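Long-range contacts in ribonuclease-like 3 (Danio rerio, PDB 2VQ9), which cleaves RNA as a secreted, angiogenic member of the pancreatic ribonuclease family and kills bacteria by a route that does not need this nuclease activity: residues G40-Q45 and N69-A74; T61-K66 and E114-C119; D101-I106 and R128-A133. All coordinates share one frame; numbering follows the deposited sequence.

Followed from the N terminus, the chain first leaves helix 27-37 through the loop that holds 40-45, and contact 1 closes when strand 68-72 returns to it at 69-74. Contact 2 starts inside that span, in the loop 61-66, and closes only at 114-119, so contacts 1 and 2 cross; their centres lie 19 Å apart. Contact 3 opens after contact 1 has closed and joins the two arms of the hairpin 103-112/120-135, again crossing contact 2, with centres about 26 Å apart on opposite sides of the chain's centre. Contacts 1 and 3 share one antiparallel sheet, where Q73 N lies 2.8 Å from T104 O. Contact 2 fastens the loop preceding strand 68-72 to the hairpin turn.

Contact 1 (G40-Q45 and N69-A74); sequences GGITEQ and NTFIQA
A side-chain amide, not a backbone pairing, supplies the polar link here: Q73 NE2 donates to I42 O over 2.9 Å with 152° at the hydrogen. The acceptor lies close to the amide plane of Q73, while the donor is tilted from the carbonyl plane of I42. An extended chain carries the amide to that carbonyl, CG lying opposite the backbone N (chi1 -160°) and chi2 also near 180°. On its way the chain passes G40, whose O is 3.3 Å from Q73 CG.

I42 meets two neighbours. Its CG2 touches both Q73 CG (3.9 Å) and F71 CB (4.0 Å), and the CG1-CD1 branch crosses F71 at about a right angle, CD1 reaching 3.8 Å from F71 CD2 at an oblique approach to the ring. N69 ND2 lies 3.4 Å above one face of that ring, offset toward its rim, and donates to Q36 O. V50 and M51 of helix 47-53 also touch F71.

Q73 is the centre of an inverse gamma turn. Substrate-binding N69 and T70 precede F71, placing this loop-on-strand packing beside the active-site cleft of the pancreatic ribonuclease fold.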
# COMPACT_ATOMS: atom_id res chain seq x y z
N GLY A 40 2.22 -9.21 3.62
CA GLY A 40 1.89 -9.78 4.94
C GLY A 40 3.04 -9.89 5.91
O GLY A 40 2.84 -9.91 7.13
N GLY A 41 4.27 -9.95 5.39
CA GLY A 41 5.45 -10.08 6.24
C GLY A 41 6.14 -8.81 6.67
O GLY A 41 7.19 -8.87 7.30
N ILE A 42 5.55 -7.65 6.34
CA ILE A 42 6.17 -6.35 6.65
C ILE A 42 6.33 -6.17 8.16
O ILE A 42 5.48 -6.63 8.94
CB ILE A 42 5.39 -5.14 5.99
CG1 ILE A 42 6.16 -3.80 6.13
CG2 ILE A 42 4.01 -4.95 6.61
CD1 ILE A 42 7.58 -3.74 5.42
N THR A 43 7.46 -5.60 8.57
CA THR A 43 7.63 -5.12 9.95
C THR A 43 8.13 -3.68 9.86
O THR A 43 8.56 -3.23 8.79
CB THR A 43 8.66 -5.98 10.77
OG1 THR A 43 9.98 -5.80 10.25
CG2 THR A 43 8.31 -7.47 10.73
N GLU A 44 8.12 -2.97 10.98
CA GLU A 44 8.73 -1.63 11.05
C GLU A 44 10.21 -1.59 10.66
O GLU A 44 10.66 -0.59 10.10
CB GLU A 44 8.55 -1.03 12.45
CG GLU A 44 7.10 -0.69 12.79
CD GLU A 44 7.00 0.05 14.10
OE1 GLU A 44 7.97 -0.03 14.90
OE2 GLU A 44 5.99 0.71 14.32
N GLN A 45 10.94 -2.68 10.92
CA GLN A 45 12.38 -2.75 10.69
C GLN A 45 12.77 -3.33 9.31
O GLN A 45 13.97 -3.43 8.98
CB GLN A 45 13.06 -3.55 11.82
CG GLN A 45 12.87 -2.95 13.23
CD GLN A 45 11.55 -3.35 13.91
OE1 GLN A 45 10.77 -4.19 13.40
NE2 GLN A 45 11.28 -2.75 15.08
N ASN A 69 5.66 5.19 1.60
CA ASN A 69 4.98 4.04 1.03
C ASN A 69 4.39 3.16 2.09
O ASN A 69 5.06 2.80 3.03
CB ASN A 69 5.90 3.20 0.13
CG ASN A 69 5.10 2.18 -0.69
OD1 ASN A 69 4.28 2.59 -1.51
ND2 ASN A 69 5.31 0.85 -0.45
N THR A 70 3.13 2.81 1.93
CA THR A 70 2.44 2.06 2.97
C THR A 70 2.20 0.62 2.51
O THR A 70 1.68 0.40 1.41
CB THR A 70 1.07 2.72 3.28
OG1 THR A 70 1.30 4.07 3.72
CG2 THR A 70 0.31 1.95 4.39
N PHE A 71 2.60 -0.33 3.36
CA PHE A 71 2.28 -1.74 3.14
C PHE A 71 1.17 -2.21 4.05
O PHE A 71 1.22 -2.01 5.27
CB PHE A 71 3.49 -2.65 3.37
CG PHE A 71 4.59 -2.45 2.38
CD1 PHE A 71 4.49 -2.97 1.11
CD2 PHE A 71 5.74 -1.71 2.74
CE1 PHE A 71 5.52 -2.79 0.16
CE2 PHE A 71 6.79 -1.53 1.81
CZ PHE A 71 6.66 -2.07 0.49
N ILE A 72 0.17 -2.86 3.46
CA ILE A 72 -0.86 -3.49 4.26
C ILE A 72 -0.34 -4.87 4.64
O ILE A 72 0.10 -5.64 3.77
CB ILE A 72 -2.12 -3.65 3.47
CG1 ILE A 72 -2.58 -2.27 2.96
CG2 ILE A 72 -3.19 -4.33 4.35
CD1 ILE A 72 -3.55 -2.38 1.76
N GLN A 73 -0.39 -5.17 5.93
CA GLN A 73 0.11 -6.45 6.47
C GLN A 73 -0.99 -7.50 6.35
O GLN A 73 -1.61 -7.89 7.34
CB GLN A 73 0.50 -6.25 7.93
CG GLN A 73 1.46 -7.29 8.49
CD GLN A 73 1.70 -7.09 9.94
OE1 GLN A 73 0.80 -7.26 10.78
NE2 GLN A 73 2.90 -6.71 10.28
N ALA A 74 -1.22 -7.95 5.12
CA ALA A 74 -2.25 -8.96 4.77
C ALA A 74 -1.91 -9.56 3.41
O ALA A 74 -1.02 -9.07 2.70
CB ALA A 74 -3.66 -8.30 4.73

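Contact 2 (T61-K66 and E114-C119); sequences TGNDCK and ERHPNC
Two backbone hydrogen bonds join N63-C65 to E114-H116: C65 N donates to E114 O (3.0 Å, 170° at the hydrogen) and H116 N donates to N63 O (3.0 Å). They define a single beta bridge between D64 and R115, reinforced by the C65-C119 disulfide of the pancreatic ribonuclease fold. Their acceptors are approached differently. H116 N comes in nearly in line with the carbonyl of N63, whereas C65 N stands well above the carbonyl plane of E114. The N63 side chain adds a weak bond from ND2 to H116 O; its CG lies opposite the backbone N, which turns the amide toward H116. The two side chains cross at a slant, amide and ring planes 39° apart.

Water 1 donates to both D64 OD1 and E114 O, giving that carbonyl a second donor besides C65 N. D64 and R115 run side by side in the same direction, but D64 OD1 is 4.0 Å from R115 NE and well out of the guanidinium plane. That is too far and too far out of plane for a salt bridge, though the opposite charges probably attract.

Packing gathers around H116 and the disulfide. N63 OD1 approaches H116 CB, while H116 NE2 is held by I56 O, outside the two segments. L110 of strand 103-112 touches both cysteines. The sulfurs C65 SG and C119 SG are 2.0 Å apart with a disulfide torsion of -89°; C119 SG also lies 3.3 Å above one face of the H116 ring, offset toward its rim.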
# COMPACT_ATOMS: atom_id res chain seq x y z
N THR A 61 8.87 5.34 -14.04
CA THR A 61 10.17 4.88 -14.55
C THR A 61 11.35 5.44 -13.74
O THR A 61 11.19 6.31 -12.91
CB THR A 61 10.39 5.31 -16.03
OG1 THR A 61 10.49 6.73 -16.11
CG2 THR A 61 9.28 4.81 -16.95
N GLY A 62 12.55 4.97 -14.04
CA GLY A 62 13.71 5.44 -13.32
C GLY A 62 13.90 4.72 -12.00
O GLY A 62 13.28 3.70 -11.73
N ASN A 63 14.76 5.29 -11.19
CA ASN A 63 15.38 4.60 -10.10
C ASN A 63 15.22 5.29 -8.73
O ASN A 63 15.88 4.92 -7.76
CB ASN A 63 16.88 4.58 -10.43
CG ASN A 63 17.54 3.49 -9.77
OD1 ASN A 63 16.85 2.60 -9.26
ND2 ASN A 63 18.89 3.53 -9.72
N ASP A 64 14.34 6.28 -8.66
CA ASP A 64 14.30 7.18 -7.52
C ASP A 64 13.56 6.57 -6.33
O ASP A 64 12.58 5.86 -6.53
CB ASP A 64 13.62 8.49 -7.92
CG ASP A 64 14.17 9.02 -9.22
OD1 ASP A 64 15.20 9.69 -9.15
OD2 ASP A 64 13.61 8.72 -10.30
N CYS A 65 14.08 6.79 -5.12
CA CYS A 65 13.42 6.31 -3.89
C CYS A 65 12.05 6.97 -3.72
O CYS A 65 11.96 8.20 -3.77
CB CYS A 65 14.30 6.67 -2.67
SG CYS A 65 15.97 6.01 -2.66
N LYS A 66 11.00 6.16 -3.55
CA LYS A 66 9.67 6.66 -3.17
C LYS A 66 9.80 7.20 -1.74
O LYS A 66 10.48 6.58 -0.89
CB LYS A 66 8.64 5.54 -3.27
CG LYS A 66 7.20 6.07 -3.14
CD LYS A 66 6.17 5.02 -3.51
CE LYS A 66 4.79 5.68 -3.57
NZ LYS A 66 3.79 4.67 -3.29
N GLU A 114 18.72 8.61 -2.42
CA GLU A 114 18.00 9.23 -3.52
C GLU A 114 17.62 8.20 -4.57
O GLU A 114 16.61 8.34 -5.24
CB GLU A 114 18.84 10.31 -4.20
CG GLU A 114 19.12 11.49 -3.28
CD GLU A 114 19.05 12.78 -4.02
OE1 GLU A 114 19.80 12.94 -5.04
OE2 GLU A 114 18.20 13.60 -3.60
N ARG A 115 18.46 7.18 -4.73
CA ARG A 115 18.17 6.14 -5.72
C ARG A 115 18.43 4.75 -5.15
O ARG A 115 19.28 4.58 -4.26
CB ARG A 115 19.00 6.37 -7.01
CG ARG A 115 18.56 7.58 -7.85
CD ARG A 115 19.52 7.85 -9.04
NE ARG A 115 19.16 9.11 -9.70
CZ ARG A 115 19.79 10.26 -9.49
NH1 ARG A 115 20.85 10.31 -8.69
NH2 ARG A 115 19.40 11.36 -10.12
N HIS A 116 17.71 3.74 -5.65
CA HIS A 116 18.05 2.36 -5.26
C HIS A 116 19.49 2.11 -5.72
O HIS A 116 19.91 2.62 -6.75
CB HIS A 116 17.08 1.35 -5.91
CG HIS A 116 15.68 1.48 -5.41
ND1 HIS A 116 15.29 1.04 -4.17
CD2 HIS A 116 14.58 2.03 -5.98
CE1 HIS A 116 14.01 1.30 -4.00
NE2 HIS A 116 13.55 1.91 -5.07
N PRO A 117 20.26 1.31 -4.96
CA PRO A 117 19.91 0.50 -3.80
C PRO A 117 20.16 1.21 -2.47
O PRO A 117 20.37 0.55 -1.45
CB PRO A 117 20.83 -0.73 -3.96
CG PRO A 117 22.08 -0.16 -4.63
CD PRO A 117 21.66 1.06 -5.41
N ASN A 118 20.12 2.54 -2.48
CA ASN A 118 20.47 3.31 -1.28
C ASN A 118 19.29 3.86 -0.49
O ASN A 118 19.49 4.70 0.40
CB ASN A 118 21.43 4.45 -1.64
CG ASN A 118 22.56 3.98 -2.52
OD1 ASN A 118 23.24 2.98 -2.20
ND2 ASN A 118 22.75 4.65 -3.64
N CYS A 119 18.07 3.39 -0.79
CA CYS A 119 16.87 3.90 -0.11
C CYS A 119 16.79 3.32 1.31
O CYS A 119 16.78 2.09 1.50
CB CYS A 119 15.58 3.59 -0.91
SG CYS A 119 15.70 4.00 -2.64
O HOH W 1 16.41 10.55 -7.13

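Contact 3 (D101-I106 and R128-A133); sequences DQFTVI and RKIVVA. Unlike the reference sequence in segment 101-106: D101 (reference Asn).
I130 meets F103 and V105 through both branches beyond CB, where two strands of the antiparallel ribonuclease sheet, arms of the hairpin 103-112/120-135, come together. At CB it divides. CG2 turns to V105 CG1 (3.8 Å) and also nears F103 CB. The other branch begins at CG1, set between the backbone N and the carbonyl carbon (chi1 59°), where it meets F103 CD2 at 3.8 Å. With chi2 close to 180° the chain runs on to CD1 over the phenyl face: the methyl carbon is 4.1 Å from the F103 ring centroid and 15° off the ring normal, a CH-pi contact. I72 of strand 68-72 touches F103, V105 and I130, so this apolar group extends into the next strand.

F103 and R128 form an antiparallel hydrogen-bonded pair. F103 N donates to R128 O (2.8 Å) and R128 N donates back to F103 O (2.9 Å). This is the only bridge between the two segments; the axes of 103-106 and 128-133 lie at 77° to each other, and the segments diverge beyond it.

R128 reaches past V105 at about a right angle, using its aliphatic carbons: CG and CD both approach V105 CG2. Its polar end is engaged outside the two segments, NE with S126 OG and NH1 with G145 O. Q102 and K129 cross obliquely beside this pair, and the bent K129 chain brings its CG to 3.3 Å from Q102 OE1.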
# COMPACT_ATOMS: atom_id res chain seq x y z
N ASP A 101 -13.21 -3.90 8.29
CA ASP A 101 -12.31 -4.36 9.37
C ASP A 101 -11.08 -3.46 9.43
O ASP A 101 -10.71 -2.83 8.44
CB ASP A 101 -11.81 -5.80 9.16
CG ASP A 101 -12.93 -6.84 9.16
OD1 ASP A 101 -14.04 -6.53 9.65
OD2 ASP A 101 -12.68 -7.99 8.69
N GLN A 102 -10.42 -3.46 10.59
CA GLN A 102 -9.11 -2.85 10.75
C GLN A 102 -8.09 -3.77 10.09
O GLN A 102 -8.24 -5.01 10.13
CB GLN A 102 -8.75 -2.77 12.23
CG GLN A 102 -9.78 -2.04 13.09
CD GLN A 102 -9.63 -0.57 12.94
OE1 GLN A 102 -10.61 0.15 12.71
NE2 GLN A 102 -8.40 -0.10 13.05
N PHE A 103 -7.07 -3.15 9.48
CA PHE A 103 -5.88 -3.85 9.00
C PHE A 103 -4.66 -3.21 9.69
O PHE A 103 -4.66 -2.02 10.03
CB PHE A 103 -5.72 -3.68 7.48
CG PHE A 103 -6.67 -4.52 6.65
CD1 PHE A 103 -6.23 -5.70 6.05
CD2 PHE A 103 -7.99 -4.10 6.44
CE1 PHE A 103 -7.12 -6.47 5.23
CE2 PHE A 103 -8.88 -4.86 5.65
CZ PHE A 103 -8.44 -6.04 5.04
N THR A 104 -3.62 -4.00 9.90
CA THR A 104 -2.36 -3.44 10.30
C THR A 104 -1.63 -2.96 9.05
O THR A 104 -1.48 -3.70 8.06
CB THR A 104 -1.54 -4.48 11.07
OG1 THR A 104 -2.28 -4.80 12.26
CG2 THR A 104 -0.16 -3.92 11.44
N VAL A 105 -1.22 -1.70 9.09
CA VAL A 105 -0.37 -1.15 8.04
C VAL A 105 0.98 -0.69 8.60
O VAL A 105 1.07 -0.26 9.75
CB VAL A 105 -1.07 0.00 7.26
CG1 VAL A 105 -2.40 -0.50 6.68
CG2 VAL A 105 -1.26 1.27 8.15
N ILE A 106 2.01 -0.78 7.76
CA ILE A 106 3.32 -0.22 8.10
C ILE A 106 3.65 0.85 7.07
O ILE A 106 3.66 0.61 5.86
CB ILE A 106 4.43 -1.33 8.18
CG1 ILE A 106 4.11 -2.28 9.37
CG2 ILE A 106 5.87 -0.68 8.20
CD1 ILE A 106 5.00 -2.20 10.52
N ARG A 128 -5.59 0.46 11.13
CA ARG A 128 -6.50 1.41 10.46
C ARG A 128 -7.52 0.71 9.61
O ARG A 128 -7.31 -0.41 9.19
CB ARG A 128 -5.73 2.37 9.54
CG ARG A 128 -4.38 2.91 10.05
CD ARG A 128 -3.94 4.17 9.29
NE ARG A 128 -2.84 4.87 9.98
CZ ARG A 128 -2.42 6.10 9.71
NH1 ARG A 128 -3.00 6.84 8.77
NH2 ARG A 128 -1.39 6.61 10.39
N LYS A 129 -8.62 1.39 9.32
CA LYS A 129 -9.43 0.97 8.17
C LYS A 129 -8.76 1.52 6.92
O LYS A 129 -8.32 2.68 6.86
CB LYS A 129 -10.84 1.50 8.30
CG LYS A 129 -11.41 1.22 9.64
CD LYS A 129 -12.21 -0.02 9.70
CE LYS A 129 -13.48 0.38 10.41
NZ LYS A 129 -13.68 1.81 9.99
N ILE A 130 -8.65 0.68 5.90
CA ILE A 130 -7.93 1.09 4.71
C ILE A 130 -8.92 1.57 3.67
O ILE A 130 -10.03 1.03 3.56
CB ILE A 130 -7.03 -0.06 4.18
CG1 ILE A 130 -7.84 -1.31 3.83
CG2 ILE A 130 -5.95 -0.40 5.21
CD1 ILE A 130 -6.99 -2.41 3.04
N VAL A 131 -8.50 2.58 2.91
CA VAL A 131 -9.28 3.14 1.83
C VAL A 131 -8.54 2.84 0.54
O VAL A 131 -7.40 3.27 0.33
CB VAL A 131 -9.50 4.68 2.01
CG1 VAL A 131 -10.37 5.22 0.89
CG2 VAL A 131 -10.11 4.96 3.40
N VAL A 132 -9.21 2.09 -0.33
CA VAL A 132 -8.64 1.67 -1.60
C VAL A 132 -9.56 2.14 -2.73
O VAL A 132 -10.78 2.18 -2.55
CB VAL A 132 -8.42 0.10 -1.59
CG1 VAL A 132 -7.51 -0.33 -0.41
CG2 VAL A 132 -9.73 -0.64 -1.55
N ALA A 133 -8.97 2.51 -3.87
CA ALA A 133 -9.72 2.66 -5.12
C ALA A 133 -9.87 1.30 -5.76
O ALA A 133 -8.91 0.53 -5.90
CB ALA A 133 -9.02 3.63 -6.08